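Local structure of homoserine dehydrogenase (Thermoplasma acidophilum, 3ING) at residues T144-F152 with N298-P306; I170-V178 with D208-K217. The protein probably catalyses the NADPH-dependent reduction of aspartate semialdehyde to homoserine, a shared step on the routes to threonine and methionine. All coordinates share one frame; numbering follows the deposited sequence.

Contact 1 (T144-F152 with N298-P306); sequences TVAGGVPLF and NVSDIYDGP. With NA (sodium ion), chain B; NDP (NADPH dihydro-nicotinamide-adenine-dinucleotide phosphate), chain C.
D304 holds CG anti to its own backbone N (chi1 -161°), which carries its carboxylate up to the amide of G148, while V149, with CG1 likewise anti (chi1 -178°), sends one methyl to V299 and leaves the other for D301. The G148 N-H is gripped mainly by D304 OD2, at 2.8 Å, on the syn side and 20° out of the carboxylate plane; a weak second bond reaches OD1 of the same group. A CB on G147 would fall 2.6 Å from D304 OD1, a clash. V149 CG1 presses on V299 CG1 at 3.5 Å, closer than usual for carbons, and V149 CG2 rests 3.4 Å from D301 OD2. The D301 carboxylate is anchored through OD1 to the amide of L285. An asparagine in place of D304, with an amide nitrogen for one carboxylate oxygen, would probably leave G148 N with a poorer grip and the turn freer to shift. The same turn carries V145 O, A146 O and V149 O, which bind the sodium ion together with E142, and V149 N closes back on A146 O at 2.9 Å. The loop runs from strand 139-140 into helix 152-157, lying against strand 296-301, the outermost of its sheet within this chain, which pairs antiparallel with a strand of the second subunit, while P306 opens helix 306-321 beside helix 14-29.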
loop_
_atom_site.group_PDB
_atom_site.type_symbol
_atom_site.label_atom_id
_atom_site.label_comp_id
_atom_site.label_asym_id
_atom_site.label_seq_id
_atom_site.Cartn_x
_atom_site.Cartn_y
_atom_site.Cartn_z
ATOM N N THR A 144 0.868 -6.898 13.296
ATOM C CA THR A 144 0.137 -8.044 13.813
ATOM C C THR A 144 -0.320 -9.030 12.727
ATOM O O THR A 144 -0.593 -10.144 13.065
ATOM C CB THR A 144 -1.113 -7.630 14.609
ATOM O OG1 THR A 144 -2.061 -7.003 13.704
ATOM C CG2 THR A 144 -0.716 -6.699 15.779
ATOM N N VAL A 145 -0.380 -8.634 11.450
ATOM C CA VAL A 145 -0.713 -9.600 10.374
ATOM C C VAL A 145 0.307 -9.454 9.243
ATOM O O VAL A 145 0.446 -8.367 8.670
ATOM C CB VAL A 145 -2.111 -9.396 9.797
ATOM C CG1 VAL A 145 -2.432 -10.496 8.664
ATOM C CG2 VAL A 145 -3.167 -9.401 10.894
ATOM N N ALA A 146 1.032 -10.523 8.949
ATOM C CA ALA A 146 2.054 -10.495 7.893
ATOM C C ALA A 146 3.090 -9.439 8.219
ATOM O O ALA A 146 3.232 -8.430 7.529
ATOM C CB ALA A 146 1.454 -10.246 6.468
ATOM N N GLY A 147 3.782 -9.663 9.305
ATOM C CA GLY A 147 4.871 -8.798 9.765
ATOM C C GLY A 147 5.212 -7.595 8.914
ATOM O O GLY A 147 4.670 -6.516 9.087
ATOM N N GLY A 148 6.091 -7.794 7.956
ATOM C CA GLY A 148 6.609 -6.699 7.176
ATOM C C GLY A 148 5.894 -6.397 5.878
ATOM O O GLY A 148 6.295 -5.492 5.154
ATOM N N VAL A 149 4.828 -7.103 5.556
ATOM C CA VAL A 149 4.112 -6.800 4.319
ATOM C C VAL A 149 3.079 -5.715 4.607
ATOM O O VAL A 149 2.284 -5.883 5.497
ATOM C CB VAL A 149 3.381 -8.028 3.741
ATOM C CG1 VAL A 149 2.700 -7.631 2.435
ATOM C CG2 VAL A 149 4.362 -9.184 3.507
ATOM N N PRO A 150 3.100 -4.602 3.870
ATOM C CA PRO A 150 2.055 -3.595 4.077
ATOM C C PRO A 150 0.658 -4.140 3.816
ATOM O O PRO A 150 0.370 -4.688 2.747
ATOM C CB PRO A 150 2.398 -2.502 3.054
ATOM C CG PRO A 150 3.850 -2.708 2.764
ATOM C CD PRO A 150 4.076 -4.188 2.855
ATOM N N LEU A 151 -0.221 -3.978 4.807
ATOM C CA LEU A 151 -1.529 -4.561 4.769
ATOM C C LEU A 151 -2.516 -3.527 5.304
ATOM O O LEU A 151 -3.332 -2.995 4.544
ATOM C CB LEU A 151 -1.515 -5.873 5.599
ATOM C CG LEU A 151 -2.653 -6.870 5.357
ATOM C CD1 LEU A 151 -2.343 -8.274 5.927
ATOM C CD2 LEU A 151 -3.952 -6.362 5.882
ATOM N N PHE A 152 -2.452 -3.204 6.593
ATOM C CA PHE A 152 -3.477 -2.282 7.129
ATOM C C PHE A 152 -3.283 -0.880 6.595
ATOM O O PHE A 152 -4.264 -0.158 6.374
ATOM C CB PHE A 152 -3.582 -2.376 8.654
ATOM C CG PHE A 152 -4.073 -3.707 9.110
ATOM C CD1 PHE A 152 -5.359 -4.138 8.792
ATOM C CD2 PHE A 152 -3.238 -4.579 9.729
ATOM C CE1 PHE A 152 -5.782 -5.376 9.146
ATOM C CE2 PHE A 152 -3.683 -5.817 10.120
ATOM C CZ PHE A 152 -4.957 -6.213 9.823
ATOM N N ASN A 298 -2.627 -7.490 -5.255
ATOM C CA ASN A 298 -1.726 -8.466 -4.684
ATOM C C ASN A 298 -0.531 -7.773 -4.044
ATOM O O ASN A 298 0.044 -6.888 -4.632
ATOM C CB ASN A 298 -1.226 -9.449 -5.745
ATOM C CG ASN A 298 -2.323 -9.906 -6.690
ATOM O OD1 ASN A 298 -3.358 -10.410 -6.253
ATOM N ND2 ASN A 298 -2.092 -9.745 -8.000
ATOM N N VAL A 299 -0.116 -8.245 -2.873
ATOM C CA VAL A 299 0.977 -7.595 -2.121
ATOM C C VAL A 299 1.761 -8.702 -1.459
ATOM O O VAL A 299 1.170 -9.648 -0.911
ATOM C CB VAL A 299 0.474 -6.612 -1.061
ATOM C CG1 VAL A 299 1.670 -5.875 -0.375
ATOM C CG2 VAL A 299 -0.546 -5.602 -1.640
ATOM N N SER A 300 3.068 -8.640 -1.583
ATOM C CA SER A 300 3.936 -9.625 -0.950
ATOM C C SER A 300 5.299 -9.015 -0.644
ATOM O O SER A 300 5.564 -7.858 -0.961
ATOM C CB SER A 300 4.072 -10.861 -1.844
ATOM O OG SER A 300 4.735 -10.582 -3.048
ATOM N N ASP A 301 6.175 -9.794 -0.015
ATOM C CA ASP A 301 7.558 -9.378 0.107
ATOM C C ASP A 301 8.489 -10.540 -0.158
ATOM O O ASP A 301 8.045 -11.671 -0.329
ATOM C CB ASP A 301 7.868 -8.698 1.464
ATOM C CG ASP A 301 7.651 -9.594 2.664
ATOM O OD1 ASP A 301 7.355 -10.786 2.506
ATOM O OD2 ASP A 301 7.715 -9.041 3.785
ATOM N N ILE A 302 9.778 -10.248 -0.124
ATOM C CA ILE A 302 10.784 -11.237 -0.436
ATOM C C ILE A 302 11.280 -11.931 0.824
ATOM O O ILE A 302 11.501 -13.126 0.844
ATOM C CB ILE A 302 11.929 -10.545 -1.189
ATOM C CG1 ILE A 302 11.423 -10.005 -2.540
ATOM C CG2 ILE A 302 13.114 -11.462 -1.415
ATOM C CD1 ILE A 302 10.921 -11.056 -3.473
ATOM N N TYR A 303 11.500 -11.174 1.883
ATOM C CA TYR A 303 12.030 -11.760 3.092
ATOM C C TYR A 303 11.319 -11.095 4.248
ATOM O O TYR A 303 11.529 -9.923 4.479
ATOM C CB TYR A 303 13.525 -11.499 3.164
ATOM C CG TYR A 303 14.182 -12.190 4.336
ATOM C CD1 TYR A 303 14.223 -11.596 5.585
ATOM C CD2 TYR A 303 14.737 -13.458 4.191
ATOM C CE1 TYR A 303 14.814 -12.253 6.679
ATOM C CE2 TYR A 303 15.304 -14.128 5.263
ATOM C CZ TYR A 303 15.366 -13.523 6.502
ATOM O OH TYR A 303 15.986 -14.190 7.565
ATOM N N ASP A 304 10.462 -11.826 4.930
ATOM C CA ASP A 304 9.710 -11.242 6.020
ATOM C C ASP A 304 10.302 -11.720 7.342
ATOM O O ASP A 304 10.157 -12.877 7.732
ATOM C CB ASP A 304 8.264 -11.636 5.927
ATOM C CG ASP A 304 7.376 -10.727 6.729
ATOM O OD1 ASP A 304 7.284 -10.887 7.965
ATOM O OD2 ASP A 304 6.790 -9.835 6.103
ATOM N N GLY A 305 11.026 -10.841 7.994
ATOM C CA GLY A 305 11.699 -11.164 9.238
ATOM C C GLY A 305 11.380 -10.134 10.276
ATOM O O GLY A 305 10.607 -9.211 10.003
ATOM N N PRO A 306 11.967 -10.281 11.475
ATOM C CA PRO A 306 11.730 -9.321 12.556
ATOM C C PRO A 306 12.218 -7.904 12.245
ATOM O O PRO A 306 11.675 -6.951 12.784
ATOM C CB PRO A 306 12.482 -9.934 13.739
ATOM C CG PRO A 306 13.472 -10.836 13.123
ATOM C CD PRO A 306 12.856 -11.361 11.892
HETATM NA NA NA B . 1.536 -6.183 7.963
HETATM P PA NDP C . 10.758 -12.117 21.669
HETATM O O1A NDP C . 12.005 -12.209 20.888
HETATM O O2A NDP C . 10.448 -13.260 22.560
HETATM O O5B NDP C . 10.769 -10.794 22.587
HETATM C C5B NDP C . 9.787 -10.456 23.545
HETATM C C4B NDP C . 10.256 -9.279 24.386
HETATM O O4B NDP C . 9.344 -8.984 25.412
HETATM C C3B NDP C . 11.561 -9.589 25.131
HETATM O O3B NDP C . 12.281 -8.398 25.410
HETATM C C2B NDP C . 11.078 -10.198 26.403
HETATM O O2B NDP C . 11.986 -10.120 27.465
HETATM C C1B NDP C . 9.914 -9.286 26.684
HETATM N N9A NDP C . 8.877 -9.849 27.539
HETATM C C8A NDP C . 8.449 -11.138 27.701
HETATM N N7A NDP C . 7.397 -11.119 28.578
HETATM C C5A NDP C . 7.177 -9.848 28.948
HETATM C C6A NDP C . 6.250 -9.320 29.823
HETATM N N6A NDP C . 5.200 -10.041 30.209
HETATM N N1A NDP C . 6.283 -7.980 29.972
HETATM C C2A NDP C . 7.208 -7.164 29.352
HETATM N N3A NDP C . 8.140 -7.674 28.467
HETATM C C4A NDP C . 8.083 -9.028 28.298
HETATM O O3 NDP C . 9.515 -11.868 20.682
HETATM P PN NDP C . 9.578 -11.221 19.211
HETATM O O1N NDP C . 10.018 -12.265 18.237
HETATM O O2N NDP C . 10.339 -9.939 19.332
HETATM O O5D NDP C . 8.018 -10.908 18.889
HETATM C C5D NDP C . 7.444 -9.848 19.654
HETATM C C4D NDP C . 5.979 -9.691 19.263
HETATM O O4D NDP C . 5.935 -9.379 17.888
HETATM C C3D NDP C . 5.161 -10.944 19.425
HETATM O O3D NDP C . 3.881 -10.706 20.022
HETATM C C2D NDP C . 5.043 -11.497 18.017
HETATM O O2D NDP C . 3.888 -12.267 17.826
HETATM C C1D NDP C . 5.025 -10.225 17.202
HETATM N N1N NDP C . 5.404 -10.414 15.812
HETATM C C2N NDP C . 6.621 -10.969 15.514
HETATM C C3N NDP C . 6.967 -11.342 14.224
HETATM C C7N NDP C . 8.350 -11.799 13.957
HETATM O O7N NDP C . 8.880 -11.445 12.736
HETATM N N7N NDP C . 9.091 -12.401 14.878
HETATM C C4N NDP C . 6.167 -10.841 13.026
HETATM C C5N NDP C . 4.874 -10.212 13.465
HETATM C C6N NDP C . 4.560 -10.010 14.807
HETATM P P2B NDP C . 13.496 -10.652 27.378
HETATM O O1X NDP C . 13.898 -10.531 28.823
HETATM O O2X NDP C . 14.340 -9.890 26.315
HETATM O O3X NDP C . 13.349 -12.079 26.954
#

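Contact 2 (I170-V178 with D208-K217); sequences IVSSTINYV and DLNGLDAARK
S172 and D213 meet through a short hydrogen bond, S172 OG giving its proton to D213 OD2 at 2.6 Å on the anti lone pair of that oxygen. With OG anti to the backbone N (chi1 -177°), the serine hydroxyl also accepts from two waters, so three partners grip one oxygen. Close packing surrounds this polar group. S172 CB sits 3.8 Å from A214 CB, and I175 drives CD1 to 3.4 Å from D208 O and 3.9 Å from G211 CA. T174 CB lies over the carboxyl carbon of D208, 3.5 Å from CG, the two side chains crossing at about a right angle. Further along, V178 CG2 touches L209 CD2 at 3.9 Å. Beyond V171, the K217 chain slides past the valine in the opposite sense, its CE 3.3 Å from V171 O.

The looser part of the seam, around S172 and D208, is bridged by water. One water links S172 OG, I175 N and D208 OD1; a second joins S172 OG to D208 O and A214 N; a third spans S173 N and D213 OD2, and a fourth T174 N and D208 OD1. The other carboxylate oxygens have partners outside the two segments: D213 OD1 a salt bridge to K118, D208 OD2 the amide of E202. Helix 173-183, which follows central strand 164-170, packs on helix 206-209, while V171 and S172, just before it, meet helix 212-226, which carries K217, the predicted proton donor, as expected for the catalytic domain of a homoserine dehydrogenase.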
loop_
_atom_site.group_PDB
_atom_site.type_symbol
_atom_site.label_atom_id
_atom_site.label_comp_id
_atom_site.label_asym_id
_atom_site.label_seq_id
_atom_site.Cartn_x
_atom_site.Cartn_y
_atom_site.Cartn_z
ATOM N N ILE A 170 -1.056 -15.770 2.635
ATOM C CA ILE A 170 -0.093 -16.514 3.442
ATOM C C ILE A 170 0.470 -15.493 4.409
ATOM O O ILE A 170 1.303 -14.661 4.029
ATOM C CB ILE A 170 1.026 -17.128 2.542
ATOM C CG1 ILE A 170 0.426 -18.224 1.628
ATOM C CG2 ILE A 170 2.157 -17.700 3.363
ATOM C CD1 ILE A 170 1.381 -18.665 0.497
ATOM N N VAL A 171 -0.045 -15.488 5.644
ATOM C CA VAL A 171 0.269 -14.433 6.598
ATOM C C VAL A 171 0.919 -14.926 7.879
ATOM O O VAL A 171 1.347 -14.125 8.663
ATOM C CB VAL A 171 -1.033 -13.614 6.945
ATOM C CG1 VAL A 171 -1.619 -12.915 5.695
ATOM C CG2 VAL A 171 -2.097 -14.474 7.639
ATOM N N SER A 172 0.981 -16.238 8.103
ATOM C CA SER A 172 1.596 -16.818 9.320
ATOM C C SER A 172 2.840 -17.539 8.792
ATOM O O SER A 172 2.736 -18.524 8.085
ATOM C CB SER A 172 0.617 -17.768 10.046
ATOM O OG SER A 172 1.128 -18.304 11.278
ATOM N N SER A 173 4.006 -17.012 9.144
ATOM C CA SER A 173 5.278 -17.481 8.599
ATOM C C SER A 173 5.649 -18.898 8.987
ATOM O O SER A 173 5.642 -19.819 8.134
ATOM C CB SER A 173 6.403 -16.559 9.036
ATOM O OG SER A 173 6.277 -15.279 8.474
ATOM N N THR A 174 5.945 -19.082 10.275
ATOM C CA THR A 174 6.539 -20.348 10.751
ATOM C C THR A 174 5.768 -21.604 10.314
ATOM O O THR A 174 6.376 -22.564 9.813
ATOM C CB THR A 174 6.810 -20.315 12.271
ATOM O OG1 THR A 174 7.747 -19.289 12.533
ATOM C CG2 THR A 174 7.386 -21.691 12.795
ATOM N N ILE A 175 4.442 -21.594 10.437
ATOM C CA ILE A 175 3.653 -22.782 10.025
ATOM C C ILE A 175 3.843 -23.043 8.540
ATOM O O ILE A 175 3.967 -24.177 8.105
ATOM C CB ILE A 175 2.145 -22.657 10.423
ATOM C CG1 ILE A 175 1.410 -23.996 10.219
ATOM C CG2 ILE A 175 1.474 -21.467 9.721
ATOM C CD1 ILE A 175 0.095 -24.150 11.005
ATOM N N ASN A 176 3.931 -21.987 7.746
ATOM C CA ASN A 176 4.088 -22.161 6.322
ATOM C C ASN A 176 5.491 -22.657 5.939
ATOM O O ASN A 176 5.664 -23.523 5.092
ATOM C CB ASN A 176 3.692 -20.879 5.594
ATOM C CG ASN A 176 2.241 -20.886 5.204
ATOM O OD1 ASN A 176 1.845 -21.643 4.305
ATOM N ND2 ASN A 176 1.414 -20.079 5.903
ATOM N N TYR A 177 6.487 -22.112 6.620
ATOM C CA TYR A 177 7.875 -22.484 6.443
ATOM C C TYR A 177 8.018 -23.938 6.801
ATOM O O TYR A 177 8.699 -24.733 6.093
ATOM C CB TYR A 177 8.710 -21.600 7.377
ATOM C CG TYR A 177 10.200 -21.639 7.202
ATOM C CD1 TYR A 177 10.790 -21.092 6.084
ATOM C CD2 TYR A 177 11.030 -22.162 8.189
ATOM C CE1 TYR A 177 12.171 -21.097 5.919
ATOM C CE2 TYR A 177 12.401 -22.172 8.034
ATOM C CZ TYR A 177 12.964 -21.627 6.894
ATOM O OH TYR A 177 14.324 -21.563 6.701
ATOM N N VAL A 178 7.376 -24.320 7.907
ATOM C CA VAL A 178 7.422 -25.734 8.374
ATOM C C VAL A 178 6.811 -26.670 7.358
ATOM O O VAL A 178 7.402 -27.654 6.984
ATOM C CB VAL A 178 6.705 -25.929 9.742
ATOM C CG1 VAL A 178 6.377 -27.389 9.991
ATOM C CG2 VAL A 178 7.579 -25.355 10.884
ATOM N N ASP A 208 2.588 -21.366 16.776
ATOM C CA ASP A 208 2.775 -21.471 15.324
ATOM C C ASP A 208 2.259 -22.823 14.813
ATOM O O ASP A 208 1.475 -22.892 13.871
ATOM C CB ASP A 208 4.249 -21.373 14.959
ATOM C CG ASP A 208 4.809 -19.970 15.106
ATOM O OD1 ASP A 208 4.226 -19.061 14.499
ATOM O OD2 ASP A 208 5.865 -19.808 15.746
ATOM N N LEU A 209 2.722 -23.892 15.437
ATOM C CA LEU A 209 2.458 -25.256 14.936
ATOM C C LEU A 209 1.004 -25.645 15.085
ATOM O O LEU A 209 0.485 -26.443 14.309
ATOM C CB LEU A 209 3.379 -26.286 15.628
ATOM C CG LEU A 209 4.881 -25.978 15.461
ATOM C CD1 LEU A 209 5.753 -26.991 16.215
ATOM C CD2 LEU A 209 5.288 -25.883 13.964
ATOM N N ASN A 210 0.303 -25.103 16.062
ATOM C CA ASN A 210 -1.105 -25.500 16.153
ATOM C C ASN A 210 -2.013 -24.562 15.368
ATOM O O ASN A 210 -3.211 -24.766 15.314
ATOM C CB ASN A 210 -1.542 -25.734 17.579
ATOM C CG ASN A 210 -1.431 -24.532 18.418
ATOM O OD1 ASN A 210 -1.434 -23.416 17.906
ATOM N ND2 ASN A 210 -1.298 -24.738 19.739
ATOM N N GLY A 211 -1.417 -23.585 14.674
ATOM C CA GLY A 211 -2.192 -22.676 13.821
ATOM C C GLY A 211 -2.839 -21.508 14.566
ATOM O O GLY A 211 -3.578 -20.707 13.977
ATOM N N LEU A 212 -2.525 -21.373 15.847
ATOM C CA LEU A 212 -3.061 -20.287 16.675
ATOM C C LEU A 212 -2.564 -18.916 16.229
ATOM O O LEU A 212 -3.308 -17.955 16.260
ATOM C CB LEU A 212 -2.703 -20.514 18.141
ATOM C CG LEU A 212 -3.378 -19.640 19.200
ATOM C CD1 LEU A 212 -4.893 -19.630 19.036
ATOM C CD2 LEU A 212 -3.002 -20.171 20.638
ATOM N N ASP A 213 -1.315 -18.819 15.799
ATOM C CA ASP A 213 -0.807 -17.543 15.257
ATOM C C ASP A 213 -1.678 -17.131 14.082
ATOM O O ASP A 213 -2.123 -15.996 13.996
ATOM C CB ASP A 213 0.655 -17.674 14.834
ATOM C CG ASP A 213 1.219 -16.395 14.193
ATOM O OD1 ASP A 213 1.399 -15.394 14.903
ATOM O OD2 ASP A 213 1.513 -16.395 12.976
ATOM N N ALA A 214 -1.922 -18.042 13.151
ATOM C CA ALA A 214 -2.792 -17.709 12.019
ATOM C C ALA A 214 -4.202 -17.311 12.480
ATOM O O ALA A 214 -4.832 -16.401 11.915
ATOM C CB ALA A 214 -2.865 -18.893 11.042
ATOM N N ALA A 215 -4.714 -18.026 13.479
ATOM C CA ALA A 215 -6.052 -17.772 13.979
ATOM C C ALA A 215 -6.166 -16.364 14.514
ATOM O O ALA A 215 -7.138 -15.706 14.224
ATOM C CB ALA A 215 -6.476 -18.781 15.038
ATOM N N ARG A 216 -5.183 -15.915 15.294
ATOM C CA ARG A 216 -5.204 -14.579 15.862
ATOM C C ARG A 216 -5.235 -13.557 14.749
ATOM O O ARG A 216 -5.977 -12.591 14.794
ATOM C CB ARG A 216 -3.985 -14.338 16.772
ATOM C CG ARG A 216 -4.017 -15.143 18.089
ATOM C CD ARG A 216 -2.635 -15.064 18.703
ATOM N NE ARG A 216 -2.559 -15.760 19.981
ATOM C CZ ARG A 216 -1.454 -16.374 20.421
ATOM N NH1 ARG A 216 -0.357 -16.488 19.657
ATOM N NH2 ARG A 216 -1.479 -16.977 21.573
ATOM N N LYS A 217 -4.424 -13.787 13.726
ATOM C CA LYS A 217 -4.358 -12.862 12.604
ATOM C C LYS A 217 -5.717 -12.808 11.918
ATOM O O LYS A 217 -6.141 -11.759 11.497
ATOM C CB LYS A 217 -3.250 -13.273 11.612
ATOM C CG LYS A 217 -1.862 -13.230 12.189
ATOM C CD LYS A 217 -0.802 -13.646 11.164
ATOM C CE LYS A 217 0.604 -13.571 11.782
ATOM N NZ LYS A 217 1.083 -12.192 12.017
HETATM O O HOH W 1 3.118 -19.724 12.173
HETATM O O HOH W 2 0.044 -20.419 12.968
HETATM O O HOH W 3 3.707 -15.405 11.518
HETATM O O HOH W 4 5.503 -17.412 13.033
#

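In the fold
The two contacts, with centres 13 Å apart, meet at K217. Its NZ lies 2.8 Å from T144 O, a probable hydrogen bond that ties helix 212-226 of contact 2 to the sodium-binding loop of contact 1, and V145 CG1 packs against V171 CB at 3.8 Å beside it. The cofactor is within reach of both: the K217 side chain comes to about 5 Å from NADPH at nearest atoms, and G147 CA to 4.0 Å from C5N of the nicotinamide ring. Sodium is about 7 Å from the same lysine side chain. A predicted proton donor is thus placed by one contact and faced by the loop that the other holds, a common way of building an active site between distant chain segments.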